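Local coordinates for arylesterase (Sulfolobus solfataricus, PDB 5L2P), which hydrolyses aromatic esters such as phenyl acetate and organophosphates such as paraoxon, acting as a broad-specificity serine esterase of the GDXG lipolytic family, at residues Arg51-Lys56 with Leu62-Tyr67; Val78-Gly83 with Ala96-Leu101; Val13-Asn18 with Phe203-Leu208; Gln32-Leu37 with Trp86-Ile91. All coordinates share one frame; numbering follows the deposited sequence.

Interaction 1: residues Arg51-Lys56 with Leu62-Tyr67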
# COMPACT_ATOMS: atom_id res chain seq x y z
N ARG A 51 -37.45 24.90 -0.27
CA ARG A 51 -37.80 26.12 0.43
C ARG A 51 -36.52 26.77 0.95
O ARG A 51 -35.78 26.14 1.70
CB ARG A 51 -38.78 25.83 1.56
CG ARG A 51 -39.27 27.02 2.37
CD ARG A 51 -40.50 26.68 3.23
NE ARG A 51 -40.21 25.75 4.36
CZ ARG A 51 -40.36 24.41 4.34
NH1 ARG A 51 -40.81 23.76 3.26
NH2 ARG A 51 -40.07 23.69 5.43
N ASP A 52 -36.26 28.00 0.51
CA ASP A 52 -35.12 28.77 1.00
C ASP A 52 -35.56 29.62 2.16
O ASP A 52 -36.68 30.10 2.15
CB ASP A 52 -34.57 29.68 -0.08
CG ASP A 52 -33.77 28.94 -1.13
OD1 ASP A 52 -33.39 27.79 -0.90
OD2 ASP A 52 -33.50 29.55 -2.18
N MET A 53 -34.70 29.78 3.15
CA MET A 53 -34.97 30.65 4.30
C MET A 53 -33.69 31.00 5.04
O MET A 53 -32.63 30.56 4.63
CB MET A 53 -35.99 30.01 5.26
CG MET A 53 -35.54 28.79 6.04
SD MET A 53 -36.72 28.49 7.41
CE MET A 53 -38.26 28.17 6.52
N LYS A 54 -33.79 31.81 6.08
CA LYS A 54 -32.62 32.22 6.85
C LYS A 54 -32.83 32.02 8.35
O LYS A 54 -33.86 32.37 8.88
CB LYS A 54 -32.29 33.67 6.57
CG LYS A 54 -31.52 33.91 5.29
CD LYS A 54 -31.62 35.40 4.89
CE LYS A 54 -30.61 35.80 3.81
NZ LYS A 54 -30.67 35.00 2.55
N ILE A 55 -31.84 31.42 9.00
CA ILE A 55 -31.84 31.26 10.45
C ILE A 55 -31.22 32.52 11.02
O ILE A 55 -30.16 32.98 10.55
CB ILE A 55 -30.97 30.07 10.87
CG1 ILE A 55 -31.45 28.78 10.21
CG2 ILE A 55 -30.89 29.96 12.41
CD1 ILE A 55 -30.47 27.63 10.38
N LYS A 56 -31.86 33.08 12.03
CA LYS A 56 -31.43 34.34 12.63
C LYS A 56 -30.41 34.09 13.74
O LYS A 56 -30.78 33.61 14.81
CB LYS A 56 -32.63 35.08 13.19
CG LYS A 56 -32.37 36.57 13.40
CD LYS A 56 -33.57 37.28 14.00
CE LYS A 56 -33.71 38.73 13.51
NZ LYS A 56 -34.84 39.43 14.16
N LEU A 62 -28.21 33.15 8.66
CA LEU A 62 -27.60 31.98 8.00
C LEU A 62 -28.56 31.34 7.00
O LEU A 62 -29.58 30.80 7.40
CB LEU A 62 -27.18 30.96 9.06
CG LEU A 62 -26.69 29.58 8.64
CD1 LEU A 62 -25.49 29.76 7.76
CD2 LEU A 62 -26.32 28.79 9.89
N PRO A 63 -28.24 31.42 5.70
CA PRO A 63 -29.19 30.87 4.72
C PRO A 63 -29.21 29.33 4.73
O PRO A 63 -28.17 28.71 4.85
CB PRO A 63 -28.68 31.40 3.36
CG PRO A 63 -27.64 32.40 3.69
CD PRO A 63 -27.09 32.06 5.05
N ILE A 64 -30.39 28.75 4.60
CA ILE A 64 -30.55 27.33 4.43
C ILE A 64 -31.54 27.01 3.32
O ILE A 64 -32.31 27.86 2.92
CB ILE A 64 -31.01 26.65 5.74
CG1 ILE A 64 -32.32 27.24 6.22
CG2 ILE A 64 -29.96 26.82 6.82
CD1 ILE A 64 -32.94 26.42 7.36
N ARG A 65 -31.48 25.77 2.82
CA ARG A 65 -32.48 25.28 1.89
C ARG A 65 -33.01 23.95 2.45
O ARG A 65 -32.25 23.05 2.77
CB ARG A 65 -31.87 25.07 0.51
CG ARG A 65 -32.94 24.79 -0.57
CD ARG A 65 -32.36 24.53 -1.98
NE ARG A 65 -31.51 25.59 -2.51
CZ ARG A 65 -31.94 26.64 -3.17
NH1 ARG A 65 -33.24 26.78 -3.40
NH2 ARG A 65 -31.08 27.53 -3.60
N ILE A 66 -34.32 23.85 2.57
CA ILE A 66 -34.99 22.64 3.02
C ILE A 66 -35.50 21.86 1.82
O ILE A 66 -36.30 22.40 1.02
CB ILE A 66 -36.24 22.92 3.88
CG1 ILE A 66 -36.04 24.09 4.87
CG2 ILE A 66 -36.67 21.65 4.59
CD1 ILE A 66 -34.74 24.03 5.66
N TYR A 67 -35.07 20.58 1.72
CA TYR A 67 -35.53 19.69 0.64
C TYR A 67 -36.53 18.70 1.17
O TYR A 67 -36.26 18.03 2.13
CB TYR A 67 -34.37 18.94 0.04
CG TYR A 67 -33.28 19.78 -0.56
CD1 TYR A 67 -32.33 20.41 0.23
CD2 TYR A 67 -33.18 19.94 -1.91
CE1 TYR A 67 -31.32 21.19 -0.35
CE2 TYR A 67 -32.20 20.73 -2.48
CZ TYR A 67 -31.27 21.34 -1.69
OH TYR A 67 -30.25 22.06 -2.23

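Interaction 2: residues Val78-Gly83 with Ala96-Leu101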
# COMPACT_ATOMS: atom_id res chain seq x y z
N VAL A 78 -31.49 14.95 7.68
CA VAL A 78 -30.09 14.96 7.31
C VAL A 78 -29.61 16.38 7.11
O VAL A 78 -30.11 17.07 6.24
CB VAL A 78 -29.86 14.16 6.03
CG1 VAL A 78 -28.39 14.23 5.60
CG2 VAL A 78 -30.30 12.69 6.23
N MET A 79 -28.66 16.81 7.94
CA MET A 79 -28.02 18.11 7.78
C MET A 79 -26.88 17.96 6.79
O MET A 79 -25.99 17.11 6.98
CB MET A 79 -27.46 18.61 9.08
CG MET A 79 -28.47 18.77 10.19
SD MET A 79 -29.71 20.00 9.86
CE MET A 79 -28.75 21.47 9.60
N HIS A 80 -26.89 18.80 5.76
CA HIS A 80 -25.91 18.69 4.70
C HIS A 80 -25.01 19.92 4.68
O HIS A 80 -25.49 21.03 4.50
CB HIS A 80 -26.63 18.52 3.36
CG HIS A 80 -25.70 18.41 2.18
ND1 HIS A 80 -26.13 18.59 0.88
CD2 HIS A 80 -24.37 18.17 2.10
CE1 HIS A 80 -25.12 18.44 0.05
NE2 HIS A 80 -24.04 18.18 0.76
N PHE A 81 -23.71 19.71 4.87
CA PHE A 81 -22.74 20.77 4.79
C PHE A 81 -21.91 20.57 3.53
O PHE A 81 -21.30 19.49 3.36
CB PHE A 81 -21.84 20.72 6.02
CG PHE A 81 -22.58 20.56 7.34
CD1 PHE A 81 -23.70 21.30 7.61
CD2 PHE A 81 -22.10 19.71 8.30
CE1 PHE A 81 -24.35 21.20 8.82
CE2 PHE A 81 -22.74 19.59 9.54
CZ PHE A 81 -23.89 20.33 9.78
N HIS A 82 -21.91 21.57 2.63
CA HIS A 82 -21.15 21.46 1.38
C HIS A 82 -19.65 21.53 1.59
O HIS A 82 -19.20 22.00 2.62
CB HIS A 82 -21.57 22.57 0.38
CG HIS A 82 -21.19 23.95 0.82
ND1 HIS A 82 -19.96 24.49 0.56
CD2 HIS A 82 -21.87 24.89 1.53
CE1 HIS A 82 -19.89 25.71 1.08
NE2 HIS A 82 -21.04 25.98 1.66
N GLY A 83 -18.88 21.08 0.61
CA GLY A 83 -17.43 21.21 0.61
C GLY A 83 -16.96 22.47 -0.14
O GLY A 83 -17.75 23.37 -0.42
N ALA A 96 -27.56 19.29 -6.30
CA ALA A 96 -27.84 18.00 -6.96
C ALA A 96 -27.62 16.81 -6.02
O ALA A 96 -28.37 15.82 -6.08
CB ALA A 96 -27.01 17.82 -8.23
N ILE A 97 -26.60 16.92 -5.15
CA ILE A 97 -26.37 15.90 -4.13
C ILE A 97 -27.50 15.85 -3.12
O ILE A 97 -27.96 14.75 -2.75
CB ILE A 97 -25.04 16.08 -3.40
CG1 ILE A 97 -23.87 16.07 -4.41
CG2 ILE A 97 -24.84 14.94 -2.41
CD1 ILE A 97 -23.82 14.90 -5.39
N SER A 98 -27.94 17.04 -2.67
CA SER A 98 -28.99 17.12 -1.66
C SER A 98 -30.28 16.50 -2.15
O SER A 98 -30.98 15.87 -1.38
CB SER A 98 -29.25 18.56 -1.27
OG SER A 98 -28.06 19.24 -0.89
N ARG A 99 -30.59 16.71 -3.43
CA ARG A 99 -31.80 16.17 -4.06
C ARG A 99 -31.77 14.65 -4.13
O ARG A 99 -32.74 14.00 -3.76
CB ARG A 99 -31.99 16.71 -5.49
CG ARG A 99 -32.36 18.15 -5.53
CD ARG A 99 -31.95 18.82 -6.86
NE ARG A 99 -32.59 20.11 -6.99
CZ ARG A 99 -33.87 20.27 -7.31
NH1 ARG A 99 -34.63 19.25 -7.58
NH2 ARG A 99 -34.39 21.48 -7.41
N ILE A 100 -30.68 14.09 -4.63
CA ILE A 100 -30.52 12.63 -4.68
C ILE A 100 -30.53 12.04 -3.27
O ILE A 100 -31.11 10.97 -3.04
CB ILE A 100 -29.23 12.22 -5.39
CG1 ILE A 100 -29.26 12.65 -6.85
CG2 ILE A 100 -29.04 10.71 -5.34
CD1 ILE A 100 -27.88 12.68 -7.50
N LEU A 101 -29.92 12.74 -2.32
CA LEU A 101 -29.81 12.23 -0.96
C LEU A 101 -31.16 12.16 -0.28
O LEU A 101 -31.51 11.15 0.37
CB LEU A 101 -28.83 13.07 -0.13
CG LEU A 101 -28.55 12.59 1.31
CD1 LEU A 101 -27.87 11.22 1.38
CD2 LEU A 101 -27.72 13.65 1.98

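Interaction 3: residues Val13-Asn18 with Phe203-Leu208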
# COMPACT_ATOMS: atom_id res chain seq x y z
N VAL A 13 -9.14 17.82 -19.46
CA VAL A 13 -9.89 19.03 -19.78
C VAL A 13 -9.71 20.06 -18.65
O VAL A 13 -9.58 21.27 -18.93
CB VAL A 13 -11.39 18.73 -20.01
CG1 VAL A 13 -12.21 20.00 -20.08
CG2 VAL A 13 -11.58 17.90 -21.26
N TYR A 14 -9.73 19.60 -17.41
CA TYR A 14 -9.66 20.52 -16.27
C TYR A 14 -8.37 21.33 -16.24
O TYR A 14 -8.38 22.54 -16.01
CB TYR A 14 -9.79 19.75 -14.97
CG TYR A 14 -9.55 20.57 -13.70
CD1 TYR A 14 -10.49 21.51 -13.24
CD2 TYR A 14 -8.41 20.35 -12.95
CE1 TYR A 14 -10.27 22.21 -12.07
CE2 TYR A 14 -8.19 21.03 -11.76
CZ TYR A 14 -9.10 21.96 -11.33
OH TYR A 14 -8.86 22.62 -10.13
N TYR A 15 -7.25 20.65 -16.45
CA TYR A 15 -5.94 21.31 -16.36
C TYR A 15 -5.68 22.18 -17.59
O TYR A 15 -5.01 23.22 -17.47
CB TYR A 15 -4.81 20.29 -16.13
CG TYR A 15 -4.80 19.78 -14.73
CD1 TYR A 15 -4.41 20.60 -13.68
CD2 TYR A 15 -5.20 18.46 -14.43
CE1 TYR A 15 -4.41 20.14 -12.37
CE2 TYR A 15 -5.23 17.99 -13.12
CZ TYR A 15 -4.83 18.83 -12.10
OH TYR A 15 -4.85 18.37 -10.80
N LYS A 16 -6.20 21.76 -18.75
CA LYS A 16 -6.11 22.55 -20.00
C LYS A 16 -6.91 23.84 -19.89
O LYS A 16 -6.53 24.84 -20.45
CB LYS A 16 -6.63 21.76 -21.21
CG LYS A 16 -5.66 20.72 -21.76
CD LYS A 16 -6.37 19.78 -22.76
CE LYS A 16 -5.48 19.09 -23.78
NZ LYS A 16 -4.07 18.87 -23.36
N ALA A 17 -8.02 23.81 -19.15
CA ALA A 17 -8.89 24.96 -18.94
C ALA A 17 -8.22 26.08 -18.17
O ALA A 17 -8.49 27.25 -18.43
CB ALA A 17 -10.18 24.54 -18.24
N ASN A 18 -7.36 25.75 -17.23
CA ASN A 18 -6.61 26.73 -16.46
C ASN A 18 -7.52 27.72 -15.72
O ASN A 18 -7.48 28.93 -15.94
CB ASN A 18 -5.60 27.49 -17.33
CG ASN A 18 -4.54 28.21 -16.50
OD1 ASN A 18 -4.24 27.81 -15.35
ND2 ASN A 18 -3.96 29.26 -17.05
N PHE A 203 -6.92 16.74 -9.54
CA PHE A 203 -7.87 17.78 -9.20
C PHE A 203 -7.55 18.50 -7.90
O PHE A 203 -7.27 19.70 -7.92
CB PHE A 203 -9.30 17.26 -9.20
CG PHE A 203 -10.30 18.32 -8.86
CD1 PHE A 203 -10.72 19.27 -9.82
CD2 PHE A 203 -10.78 18.45 -7.57
CE1 PHE A 203 -11.63 20.25 -9.50
CE2 PHE A 203 -11.69 19.45 -7.25
CZ PHE A 203 -12.12 20.34 -8.22
N LEU A 204 -7.63 17.78 -6.78
CA LEU A 204 -7.33 18.35 -5.47
C LEU A 204 -5.84 18.58 -5.29
O LEU A 204 -5.14 17.70 -4.73
CB LEU A 204 -7.80 17.41 -4.34
CG LEU A 204 -7.72 17.98 -2.93
CD1 LEU A 204 -8.49 19.30 -2.87
CD2 LEU A 204 -8.35 17.02 -1.93
N ASP A 205 -5.35 19.72 -5.76
CA ASP A 205 -3.94 20.02 -5.69
C ASP A 205 -3.54 20.68 -4.37
O ASP A 205 -3.93 21.77 -4.10
CB ASP A 205 -3.50 20.90 -6.85
CG ASP A 205 -3.62 20.19 -8.19
OD1 ASP A 205 -2.98 19.17 -8.43
OD2 ASP A 205 -4.36 20.73 -9.05
N ILE A 206 -2.68 20.00 -3.61
CA ILE A 206 -2.27 20.41 -2.27
C ILE A 206 -0.76 20.65 -2.19
O ILE A 206 0.02 19.84 -2.62
CB ILE A 206 -2.63 19.30 -1.27
CG1 ILE A 206 -4.13 19.02 -1.32
CG2 ILE A 206 -2.21 19.67 0.16
CD1 ILE A 206 -4.55 17.84 -0.45
N ASN A 207 -0.35 21.80 -1.66
CA ASN A 207 1.06 22.08 -1.38
C ASN A 207 1.39 21.74 0.05
O ASN A 207 0.52 21.82 0.93
CB ASN A 207 1.41 23.56 -1.66
CG ASN A 207 1.51 23.87 -3.14
OD1 ASN A 207 2.15 23.11 -3.90
ND2 ASN A 207 0.89 24.97 -3.58
N LEU A 208 2.64 21.37 0.30
CA LEU A 208 3.11 21.00 1.65
C LEU A 208 4.19 21.97 2.11
O LEU A 208 4.94 22.47 1.30
CB LEU A 208 3.65 19.56 1.65
CG LEU A 208 2.67 18.43 1.27
CD1 LEU A 208 3.37 17.06 1.34
CD2 LEU A 208 1.38 18.40 2.06

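Interaction 4: residues Gln32-Leu37 with Trp86-Ile91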
# COMPACT_ATOMS: atom_id res chain seq x y z
N GLN A 32 -16.07 31.97 -7.99
CA GLN A 32 -17.24 31.85 -8.86
C GLN A 32 -17.01 30.84 -9.98
O GLN A 32 -17.91 30.05 -10.27
CB GLN A 32 -17.57 33.23 -9.43
CG GLN A 32 -18.74 33.27 -10.41
CD GLN A 32 -19.11 34.69 -10.80
OE1 GLN A 32 -18.85 35.63 -10.06
NE2 GLN A 32 -19.73 34.85 -11.97
N LYS A 33 -15.84 30.85 -10.60
CA LYS A 33 -15.59 29.94 -11.72
C LYS A 33 -15.58 28.46 -11.27
O LYS A 33 -16.06 27.59 -12.00
CB LYS A 33 -14.28 30.27 -12.41
CG LYS A 33 -14.24 29.91 -13.90
CD LYS A 33 -13.01 30.52 -14.58
CE LYS A 33 -13.10 32.03 -14.86
NZ LYS A 33 -13.78 32.32 -16.16
N VAL A 34 -15.03 28.18 -10.08
CA VAL A 34 -15.05 26.85 -9.54
C VAL A 34 -16.47 26.46 -9.10
O VAL A 34 -16.90 25.32 -9.29
CB VAL A 34 -14.07 26.70 -8.35
CG1 VAL A 34 -14.25 25.33 -7.64
CG2 VAL A 34 -12.64 26.92 -8.84
N ASN A 35 -17.20 27.39 -8.50
CA ASN A 35 -18.59 27.13 -8.09
C ASN A 35 -19.46 26.71 -9.27
O ASN A 35 -20.28 25.81 -9.12
CB ASN A 35 -19.19 28.33 -7.38
CG ASN A 35 -18.66 28.50 -5.95
OD1 ASN A 35 -17.98 27.63 -5.42
ND2 ASN A 35 -19.01 29.60 -5.33
N GLU A 36 -19.27 27.35 -10.43
CA GLU A 36 -20.02 27.04 -11.66
C GLU A 36 -19.66 25.63 -12.13
O GLU A 36 -20.53 24.89 -12.60
CB GLU A 36 -19.68 28.02 -12.77
CG GLU A 36 -19.97 29.49 -12.49
CD GLU A 36 -21.39 29.94 -12.77
OE1 GLU A 36 -22.15 29.14 -13.35
OE2 GLU A 36 -21.72 31.09 -12.38
N LEU A 37 -18.38 25.26 -12.02
CA LEU A 37 -17.89 23.89 -12.33
C LEU A 37 -18.56 22.83 -11.46
O LEU A 37 -19.00 21.80 -11.96
CB LEU A 37 -16.35 23.76 -12.16
CG LEU A 37 -15.66 22.38 -12.22
CD1 LEU A 37 -15.97 21.66 -13.52
CD2 LEU A 37 -14.13 22.48 -12.09
N TRP A 86 -13.33 25.21 2.66
CA TRP A 86 -13.65 26.32 3.57
C TRP A 86 -13.66 27.71 2.90
O TRP A 86 -13.96 28.68 3.59
CB TRP A 86 -12.70 26.34 4.77
CG TRP A 86 -12.55 25.07 5.51
CD1 TRP A 86 -13.46 24.49 6.35
CD2 TRP A 86 -11.41 24.23 5.53
NE1 TRP A 86 -12.96 23.31 6.89
CE2 TRP A 86 -11.70 23.14 6.41
CE3 TRP A 86 -10.19 24.28 4.90
CZ2 TRP A 86 -10.78 22.11 6.66
CZ3 TRP A 86 -9.28 23.27 5.15
CH2 TRP A 86 -9.58 22.20 6.02
N ILE A 87 -13.37 27.80 1.59
CA ILE A 87 -13.24 29.08 0.90
C ILE A 87 -14.17 29.28 -0.29
O ILE A 87 -14.29 30.38 -0.82
CB ILE A 87 -11.80 29.31 0.43
CG1 ILE A 87 -11.32 28.20 -0.51
CG2 ILE A 87 -10.87 29.43 1.62
CD1 ILE A 87 -9.97 28.52 -1.17
N LEU A 88 -14.83 28.21 -0.73
CA LEU A 88 -15.82 28.30 -1.79
C LEU A 88 -16.88 27.22 -1.66
O LEU A 88 -16.91 26.51 -0.69
CB LEU A 88 -15.15 28.27 -3.16
CG LEU A 88 -14.29 27.07 -3.55
CD1 LEU A 88 -15.10 25.87 -4.08
CD2 LEU A 88 -13.35 27.59 -4.65
N GLY A 89 -17.79 27.15 -2.63
CA GLY A 89 -18.93 26.26 -2.59
C GLY A 89 -20.13 26.90 -1.91
O GLY A 89 -20.03 27.96 -1.28
N SER A 90 -21.26 26.23 -2.02
CA SER A 90 -22.50 26.73 -1.44
C SER A 90 -23.58 25.65 -1.48
O SER A 90 -23.32 24.51 -1.90
CB SER A 90 -23.01 27.98 -2.22
OG SER A 90 -23.40 27.63 -3.53
N ILE A 91 -24.79 26.02 -1.07
CA ILE A 91 -25.97 25.22 -1.29
C ILE A 91 -26.20 24.90 -2.78
O ILE A 91 -26.60 23.80 -3.11
CB ILE A 91 -27.21 25.92 -0.73
CG1 ILE A 91 -27.10 26.02 0.79
CG2 ILE A 91 -28.48 25.14 -1.05
CD1 ILE A 91 -27.99 27.08 1.40

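Interaction 1: residues Arg51-Lys56 with Leu62-Tyr67
Asp52 and Arg65 form a non-hydrogen-bonded antiparallel pair, and Asp52 OD1 reaches Arg65 NH1 at 2.7 Å. The oxygen sits over one face of the guanidinium, the carboxylate and guanidinium planes are 64° apart, and no N-H points at this oxygen, so the salt bridge is held by charge, not by a directed hydrogen bond. Arg65 sets off with CG anti to its N (chi1 -169°) and bends at chi3, which folds its head back over the carboxylate. The opposite face of the hairpin is mostly apolar. Met53 and Ile64 run side by side there, Met53 CG lying 3.6 Å from Ile64 CG1, while Ile55 crosses Ile64 at about a right angle and brings CD1 to 3.7 Å from Ile64 CG2. Farther along, Ile66 lies loosely over the rim of one Arg51 guanidinium face. The backbone beneath sets this register through three hydrogen-bonded pairs, Arg51-Ile66, Met53-Ile64 and Ile55-Leu62; the bond from Ile64 N to Met53 O is 2.9 Å and nearly straight at 174°. Beyond the pair, strand 61-68 bonds to strand 108-112, so the hairpin forms one border of the mixed alpha/beta hydrolase sheet, and Trp135 of helix 124-138 packs on Met53, Ile55 and Ile64. Arg65 also forms a salt bridge to Glu92 through NH2. With two acids around it, its positive charge is probably well compensated, on the face of the hairpin turned away from that helix.

Interaction 2: residues Val78-Gly83 with Ala96-Leu101
His80 turns the edge of its imidazole to helix 95-105 and meets Ser98 there: ND1 lies 2.7 Å from Ser98 OG in a hydrogen bond, with the hydroxyl in the ring plane. His80 CG is anti to the backbone N (chi1 179°), which, with CB pointing toward the helix, brings the ring to Ser98. Ile97 approaches the same ring obliquely, its CB 4.2 Å from His80 CE1. One helical turn beyond Ile97, Leu101 crosses Val78 at a slant, with Leu101 CD2 3.7 Å from Val78 CG1. Residues 78-81 and 96-101 run nearly antiparallel, at 162°, in strand 77-81 and helix 95-105, the first two elements of a beta-alpha-beta crossover completed by strand 108-112. Phe153 meets His80 edge-to-face. The chain then runs on to His82 and Gly83, part of the motif that, by similarity, forms the oxyanion hole. Glu94 bonds His80 NE2 and Gly83 N through its carboxylate and Ser98 OG through its backbone O. Replacing His80 with a leucine would probably deprive both Ser98 OG and the Glu94 carboxylate of a buried polar partner. With ND1 at Ser98 and NE2 at Glu94, the ring's rotation is fixed, and the acid would tend to favour a proton on NE2.

Interaction 3: residues Val13-Asn18 with Phe203-Leu208
Phe203 meets the N-terminal helix with both backbone and ring. Its N donates to Tyr15 OH over 2.9 Å, although the bond is bent (131° at the hydrogen). Phe203 CD1 comes over one face of the Tyr14 ring, toward its rim, 3.5 Å from Tyr14 CZ. The ring planes are inclined at 48°, with centroids 4.8 Å apart. Tyr14 in turn places CD2 over the centre of the Tyr15 ring, so the two neighbouring tyrosines of helix 5-17 brace each other. Leu204 is the centre of an inverse gamma turn that folds the chain back, and its side chain touches His281, the inferred catalytic histidine. This turn brings Asp205 round to the same phenol: Tyr15 OH donates to Asp205 OD2 at 3.0 Å, on the syn side of the carboxylate and 23° out of its plane. Asp205 reaches it with CG anti to its carbonyl carbon, and the other oxygen, OD1, takes a hydrogen bond from Gly201 N. Joining an N-terminal helix to the loop between helices 193-197 and 212-217 is consistent with the cap that covers the catalytic site in this family. Tyr15 OH accepts one bond and donates another, which fixes the direction of its proton and ties the turn beside His281 to the helix.

Interaction 4: residues Gln32-Leu37 with Trp86-Ile91
A single hydrogen bond joins Asn35 to Gly89: Gly89 N donates to Asn35 OD1 over 2.8 Å, bent to 137° at the hydrogen and arriving somewhat out of the amide carbonyl plane. Asn35 keeps CG beside its own N, anti to the carbonyl carbon, which presents the amide oxygen to the loop backbone. A second polar tie runs from Arg31 NE to Ile87 O. Helix 27-39, ahead of the first strand in the chain, here meets the loop that follows strand 77-81 and the oxyanion-hole motif, assigned by similarity, of the alpha/beta hydrolase fold. A leucine in place of Asn35 would probably leave Gly89 N without its acceptor and the loop less firmly tied to the helix. Apolar packing adds to the polar bonds. Val34 and Leu88 cross at about a right angle, with Val34 CG1 3.7 Å from Leu88 CD1 and 3.9 Å from Leu88 CD2. Leu88 CD1 also lies 3.6 Å from Asn35 OD1, so the leucine flanks the hydrogen bond, and Arg31 and Leu38 of the same helix touch Leu88 as well. Backbone conformation is the third element: with phi at 89°, Gly89 takes angles at which a CB would press on the carbonyl O of Leu88.

Interaction 2 is the fully buried contact, a strand-helix pairing within the central fold. The other three are partly buried: interaction 3 lies farthest out, its centre about 20 Å from that of the chain, interaction 1 at about 18 Å and interaction 4 at about 13 Å. Interaction 1 pairs the outermost strand with its neighbour by regular backbone bonds, whereas interactions 3 and 4 each fasten an N-terminal helix to a loop with one or two side-chain hydrogen bonds plus packing. Charge is used at the hairpin and in the tyrosine-aspartate bond, a neutral amide in interaction 4. Tyr67 packs on Ser98 between interactions 1 and 2, Ile91 on Arg65 between 1 and 4, His82 on Gly89 between 2 and 4.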